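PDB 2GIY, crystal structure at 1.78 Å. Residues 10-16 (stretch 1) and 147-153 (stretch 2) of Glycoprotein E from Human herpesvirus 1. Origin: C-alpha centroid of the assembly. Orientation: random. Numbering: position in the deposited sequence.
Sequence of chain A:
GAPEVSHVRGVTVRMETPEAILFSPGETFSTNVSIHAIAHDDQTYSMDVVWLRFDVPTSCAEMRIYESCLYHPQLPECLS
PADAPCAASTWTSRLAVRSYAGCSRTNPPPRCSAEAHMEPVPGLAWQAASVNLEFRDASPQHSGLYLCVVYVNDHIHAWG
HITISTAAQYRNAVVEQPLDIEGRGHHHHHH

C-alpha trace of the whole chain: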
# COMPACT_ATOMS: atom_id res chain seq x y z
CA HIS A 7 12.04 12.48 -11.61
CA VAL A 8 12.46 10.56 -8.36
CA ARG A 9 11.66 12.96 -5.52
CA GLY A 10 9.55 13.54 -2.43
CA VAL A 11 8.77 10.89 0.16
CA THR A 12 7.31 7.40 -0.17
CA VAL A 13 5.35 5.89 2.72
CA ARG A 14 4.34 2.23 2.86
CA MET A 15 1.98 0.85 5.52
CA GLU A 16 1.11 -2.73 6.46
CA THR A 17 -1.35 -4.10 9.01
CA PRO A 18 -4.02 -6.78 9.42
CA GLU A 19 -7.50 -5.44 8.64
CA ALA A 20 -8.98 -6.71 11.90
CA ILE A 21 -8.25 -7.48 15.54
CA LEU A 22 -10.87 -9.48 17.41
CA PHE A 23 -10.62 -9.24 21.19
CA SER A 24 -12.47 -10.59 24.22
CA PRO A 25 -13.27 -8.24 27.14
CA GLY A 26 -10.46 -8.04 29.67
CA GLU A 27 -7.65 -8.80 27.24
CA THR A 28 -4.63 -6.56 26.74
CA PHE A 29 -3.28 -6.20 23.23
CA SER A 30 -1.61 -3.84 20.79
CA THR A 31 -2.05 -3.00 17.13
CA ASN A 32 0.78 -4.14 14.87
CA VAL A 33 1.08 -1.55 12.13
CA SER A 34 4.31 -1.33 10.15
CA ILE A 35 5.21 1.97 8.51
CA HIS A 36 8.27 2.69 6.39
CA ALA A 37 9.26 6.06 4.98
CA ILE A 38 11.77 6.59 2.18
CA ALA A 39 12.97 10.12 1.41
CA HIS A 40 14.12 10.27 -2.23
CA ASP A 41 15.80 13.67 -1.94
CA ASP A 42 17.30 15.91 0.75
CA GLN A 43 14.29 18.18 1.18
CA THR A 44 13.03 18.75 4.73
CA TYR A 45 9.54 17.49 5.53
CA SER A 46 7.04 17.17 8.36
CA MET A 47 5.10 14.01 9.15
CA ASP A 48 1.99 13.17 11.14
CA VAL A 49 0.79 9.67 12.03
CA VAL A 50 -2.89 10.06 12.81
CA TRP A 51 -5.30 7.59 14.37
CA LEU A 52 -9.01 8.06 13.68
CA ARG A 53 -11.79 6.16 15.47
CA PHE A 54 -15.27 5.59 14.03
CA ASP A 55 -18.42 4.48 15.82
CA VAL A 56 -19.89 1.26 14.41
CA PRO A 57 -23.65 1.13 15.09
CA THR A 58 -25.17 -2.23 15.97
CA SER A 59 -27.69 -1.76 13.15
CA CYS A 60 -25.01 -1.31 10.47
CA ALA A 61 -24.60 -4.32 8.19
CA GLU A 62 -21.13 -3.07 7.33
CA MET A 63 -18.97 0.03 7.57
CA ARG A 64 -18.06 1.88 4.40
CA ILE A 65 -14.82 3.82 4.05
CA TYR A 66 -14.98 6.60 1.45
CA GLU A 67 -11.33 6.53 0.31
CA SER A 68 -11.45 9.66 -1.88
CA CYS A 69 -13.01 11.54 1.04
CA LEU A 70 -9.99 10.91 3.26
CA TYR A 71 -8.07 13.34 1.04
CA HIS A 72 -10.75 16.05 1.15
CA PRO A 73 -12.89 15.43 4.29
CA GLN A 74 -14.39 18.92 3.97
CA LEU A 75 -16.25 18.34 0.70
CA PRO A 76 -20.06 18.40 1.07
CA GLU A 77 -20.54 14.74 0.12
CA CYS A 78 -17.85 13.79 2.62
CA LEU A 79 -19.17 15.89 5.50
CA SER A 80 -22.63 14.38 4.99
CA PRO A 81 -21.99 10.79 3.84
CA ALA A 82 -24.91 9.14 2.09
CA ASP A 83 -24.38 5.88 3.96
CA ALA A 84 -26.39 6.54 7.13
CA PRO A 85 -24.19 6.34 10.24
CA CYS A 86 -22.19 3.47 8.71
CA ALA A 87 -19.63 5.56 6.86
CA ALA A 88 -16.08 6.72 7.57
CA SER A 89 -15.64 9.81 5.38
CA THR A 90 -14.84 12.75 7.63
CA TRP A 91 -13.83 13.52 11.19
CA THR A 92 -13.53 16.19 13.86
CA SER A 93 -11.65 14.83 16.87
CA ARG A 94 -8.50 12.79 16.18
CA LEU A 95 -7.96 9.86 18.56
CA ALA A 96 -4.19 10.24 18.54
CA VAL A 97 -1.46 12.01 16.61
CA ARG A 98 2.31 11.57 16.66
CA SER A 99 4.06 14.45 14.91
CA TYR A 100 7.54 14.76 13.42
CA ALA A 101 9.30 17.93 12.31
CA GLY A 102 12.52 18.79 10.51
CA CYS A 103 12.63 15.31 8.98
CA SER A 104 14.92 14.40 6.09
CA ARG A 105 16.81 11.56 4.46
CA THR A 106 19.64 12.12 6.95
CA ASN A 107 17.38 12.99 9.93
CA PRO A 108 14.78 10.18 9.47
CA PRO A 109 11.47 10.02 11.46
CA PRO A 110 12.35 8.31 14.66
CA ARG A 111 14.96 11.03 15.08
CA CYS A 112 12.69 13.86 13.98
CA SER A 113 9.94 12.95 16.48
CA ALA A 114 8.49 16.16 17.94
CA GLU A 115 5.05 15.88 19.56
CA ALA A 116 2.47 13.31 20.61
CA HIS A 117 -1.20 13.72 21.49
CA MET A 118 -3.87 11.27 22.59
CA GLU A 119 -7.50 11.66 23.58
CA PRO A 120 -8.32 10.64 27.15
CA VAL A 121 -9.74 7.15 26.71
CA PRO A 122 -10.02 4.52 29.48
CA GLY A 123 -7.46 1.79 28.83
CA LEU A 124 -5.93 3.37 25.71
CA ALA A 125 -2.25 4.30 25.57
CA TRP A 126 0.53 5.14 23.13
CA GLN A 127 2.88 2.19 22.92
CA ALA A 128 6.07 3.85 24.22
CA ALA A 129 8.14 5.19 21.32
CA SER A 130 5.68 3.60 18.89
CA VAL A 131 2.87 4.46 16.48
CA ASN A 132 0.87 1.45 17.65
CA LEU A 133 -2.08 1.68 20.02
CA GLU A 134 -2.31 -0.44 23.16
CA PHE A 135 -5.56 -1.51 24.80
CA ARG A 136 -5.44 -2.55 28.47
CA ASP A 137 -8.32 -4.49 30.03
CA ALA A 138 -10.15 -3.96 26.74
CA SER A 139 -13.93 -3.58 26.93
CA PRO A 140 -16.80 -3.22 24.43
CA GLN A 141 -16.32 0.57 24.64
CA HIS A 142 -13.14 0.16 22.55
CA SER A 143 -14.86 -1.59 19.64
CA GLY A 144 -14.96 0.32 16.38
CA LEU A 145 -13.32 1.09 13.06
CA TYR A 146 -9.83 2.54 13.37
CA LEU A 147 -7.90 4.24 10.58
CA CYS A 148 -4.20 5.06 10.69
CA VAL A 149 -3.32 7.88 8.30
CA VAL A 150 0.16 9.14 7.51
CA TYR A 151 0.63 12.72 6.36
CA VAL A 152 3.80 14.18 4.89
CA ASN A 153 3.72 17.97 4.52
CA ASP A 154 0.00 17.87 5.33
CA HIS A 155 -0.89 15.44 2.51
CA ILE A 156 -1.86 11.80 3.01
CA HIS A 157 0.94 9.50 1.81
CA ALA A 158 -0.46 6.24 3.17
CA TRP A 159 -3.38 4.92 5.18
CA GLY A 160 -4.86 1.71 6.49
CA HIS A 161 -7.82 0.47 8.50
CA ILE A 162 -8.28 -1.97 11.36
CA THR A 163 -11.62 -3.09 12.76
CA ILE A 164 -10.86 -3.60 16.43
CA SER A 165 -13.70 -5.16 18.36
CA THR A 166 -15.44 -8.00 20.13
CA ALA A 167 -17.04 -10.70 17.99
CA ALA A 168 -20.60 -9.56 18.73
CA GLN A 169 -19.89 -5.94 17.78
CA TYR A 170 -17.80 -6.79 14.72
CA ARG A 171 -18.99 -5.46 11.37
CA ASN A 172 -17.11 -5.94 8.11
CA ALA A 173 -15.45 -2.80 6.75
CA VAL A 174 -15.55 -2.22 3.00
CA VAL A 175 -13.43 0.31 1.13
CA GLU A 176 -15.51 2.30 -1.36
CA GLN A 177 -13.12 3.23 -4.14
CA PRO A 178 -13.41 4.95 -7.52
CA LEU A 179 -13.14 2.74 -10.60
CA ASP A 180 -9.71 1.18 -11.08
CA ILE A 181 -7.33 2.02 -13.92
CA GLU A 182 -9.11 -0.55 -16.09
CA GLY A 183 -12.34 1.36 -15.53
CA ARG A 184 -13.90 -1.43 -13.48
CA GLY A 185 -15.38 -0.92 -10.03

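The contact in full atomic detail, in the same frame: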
# COMPACT_ATOMS: atom_id res chain seq x y z
N GLY A 10 10.56 13.62 -3.46
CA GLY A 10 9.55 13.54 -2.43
C GLY A 10 9.77 12.39 -1.47
O GLY A 10 10.89 11.90 -1.31
N VAL A 11 8.70 11.97 -0.81
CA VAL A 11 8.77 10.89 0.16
C VAL A 11 7.77 9.79 -0.17
O VAL A 11 6.67 10.06 -0.64
CB VAL A 11 8.44 11.41 1.59
CG1 VAL A 11 8.63 10.29 2.61
CG2 VAL A 11 9.32 12.61 1.92
N THR A 12 8.18 8.54 0.06
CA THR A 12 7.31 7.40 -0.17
C THR A 12 7.01 6.75 1.18
O THR A 12 7.92 6.46 1.94
CB THR A 12 7.97 6.34 -1.08
OG1 THR A 12 8.07 6.86 -2.41
CG2 THR A 12 7.15 5.06 -1.09
N VAL A 13 5.73 6.53 1.47
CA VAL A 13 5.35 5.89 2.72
C VAL A 13 4.58 4.62 2.42
O VAL A 13 3.63 4.62 1.63
CB VAL A 13 4.47 6.81 3.58
CG1 VAL A 13 4.12 6.11 4.90
CG2 VAL A 13 5.20 8.13 3.86
N ARG A 14 4.99 3.52 3.05
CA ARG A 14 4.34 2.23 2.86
C ARG A 14 3.83 1.77 4.22
O ARG A 14 4.56 1.85 5.21
CB ARG A 14 5.34 1.22 2.29
CG ARG A 14 4.69 -0.05 1.77
CD ARG A 14 5.68 -0.98 1.06
NE ARG A 14 6.55 -1.70 1.99
CZ ARG A 14 7.64 -1.20 2.56
NH1 ARG A 14 8.02 0.05 2.30
NH2 ARG A 14 8.36 -1.94 3.39
N MET A 15 2.58 1.31 4.27
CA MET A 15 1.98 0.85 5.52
C MET A 15 1.44 -0.57 5.38
O MET A 15 0.90 -0.95 4.34
CB MET A 15 0.84 1.78 5.94
CG MET A 15 0.21 1.41 7.28
SD MET A 15 -1.28 2.37 7.65
CE MET A 15 -0.60 4.02 7.70
N GLU A 16 1.59 -1.36 6.44
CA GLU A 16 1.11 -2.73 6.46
C GLU A 16 0.48 -3.05 7.81
O GLU A 16 1.01 -2.68 8.86
CB GLU A 16 2.28 -3.70 6.23
CG GLU A 16 2.81 -3.74 4.80
CD GLU A 16 1.98 -4.63 3.90
OE1 GLU A 16 1.85 -5.84 4.21
OE2 GLU A 16 1.45 -4.13 2.88
N LEU A 147 -8.67 3.94 11.77
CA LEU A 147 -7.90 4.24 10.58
C LEU A 147 -6.59 4.90 11.02
O LEU A 147 -6.58 5.76 11.91
CB LEU A 147 -8.65 5.20 9.65
CG LEU A 147 -9.49 4.58 8.52
CD1 LEU A 147 -10.64 3.78 9.11
CD2 LEU A 147 -10.01 5.68 7.60
N CYS A 148 -5.50 4.48 10.40
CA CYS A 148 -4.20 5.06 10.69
C CYS A 148 -3.84 5.77 9.39
O CYS A 148 -3.77 5.14 8.34
CB CYS A 148 -3.17 3.97 11.01
SG CYS A 148 -1.54 4.66 11.43
N VAL A 149 -3.64 7.09 9.48
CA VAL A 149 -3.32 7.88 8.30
C VAL A 149 -1.98 8.59 8.46
O VAL A 149 -1.72 9.22 9.48
CB VAL A 149 -4.41 8.95 8.05
CG1 VAL A 149 -4.12 9.69 6.74
CG2 VAL A 149 -5.79 8.30 8.01
N VAL A 150 -1.14 8.49 7.44
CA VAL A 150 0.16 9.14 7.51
C VAL A 150 0.25 10.33 6.57
O VAL A 150 0.12 10.19 5.35
CB VAL A 150 1.30 8.17 7.18
CG1 VAL A 150 2.65 8.87 7.35
CG2 VAL A 150 1.22 6.95 8.09
N TYR A 151 0.47 11.51 7.14
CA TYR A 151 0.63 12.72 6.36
C TYR A 151 2.09 13.09 6.26
O TYR A 151 2.88 12.84 7.18
CB TYR A 151 -0.08 13.91 7.01
CG TYR A 151 -1.58 13.84 7.06
CD1 TYR A 151 -2.22 13.06 8.03
CD2 TYR A 151 -2.36 14.55 6.15
CE1 TYR A 151 -3.62 13.00 8.09
CE2 TYR A 151 -3.76 14.49 6.20
CZ TYR A 151 -4.38 13.71 7.17
OH TYR A 151 -5.75 13.66 7.24
N VAL A 152 2.45 13.67 5.12
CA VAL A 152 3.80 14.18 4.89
C VAL A 152 3.51 15.55 4.30
O VAL A 152 2.85 15.66 3.26
CB VAL A 152 4.59 13.34 3.88
CG1 VAL A 152 5.86 14.09 3.48
CG2 VAL A 152 4.94 11.98 4.49
N ASN A 153 3.97 16.60 4.97
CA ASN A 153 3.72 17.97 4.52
C ASN A 153 2.23 18.21 4.34
O ASN A 153 1.79 18.80 3.36
CB ASN A 153 4.46 18.26 3.21
CG ASN A 153 5.96 18.25 3.38
OD1 ASN A 153 6.48 18.62 4.44
ND2 ASN A 153 6.67 17.83 2.34

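Two antiparallel strands, 11-16 and 147-152, meet mainly through apolar side chains, with one close approach of a side-chain methyl to a backbone carbonyl: their axes approach no closer than 9.0 Å, their directions differ by 173°, and no hydrogen bond crosses between them. Van der Waals packing of mostly apolar groups therefore holds the contact, which buries 274 Å² in total.

M15 contributes most, with 69 Å² covered. Its chi1 (-177°) and chi2 (-172°) are both t, so the unbranched chain extends toward the other strand before chi3 (-62°, m) turns the terminal methyl. That methyl reaches two residues: M15 CE lies 3.5 Å from V150 CG2 and 3.9 Å from C148 SG, and it also approaches the backbone, with M15 CE 3.4 Å from C148 O. A long, flexible thioether suits this position, since its terminal methyl can reach both C148 and V150.

V152 (51 Å²) and V13 (48 Å²) form the neighbouring part of the interface. V13 uses both methyls: V13 CG2 meets V152 CG2 at 3.9 Å, and V13 CG1 meets V150 CG1 at 4.0 Å. V152 also meets V11, V152 CG1 lying 4.1 Å from V11 CG2. Beta-branched valines fit extended backbone and present two methyls each.

Strand alternation explains the pattern: V11, V13 and M15 point CA-to-CB toward C148, V150 and V152, whereas T12, V149 and Y151 point away and bury nothing here.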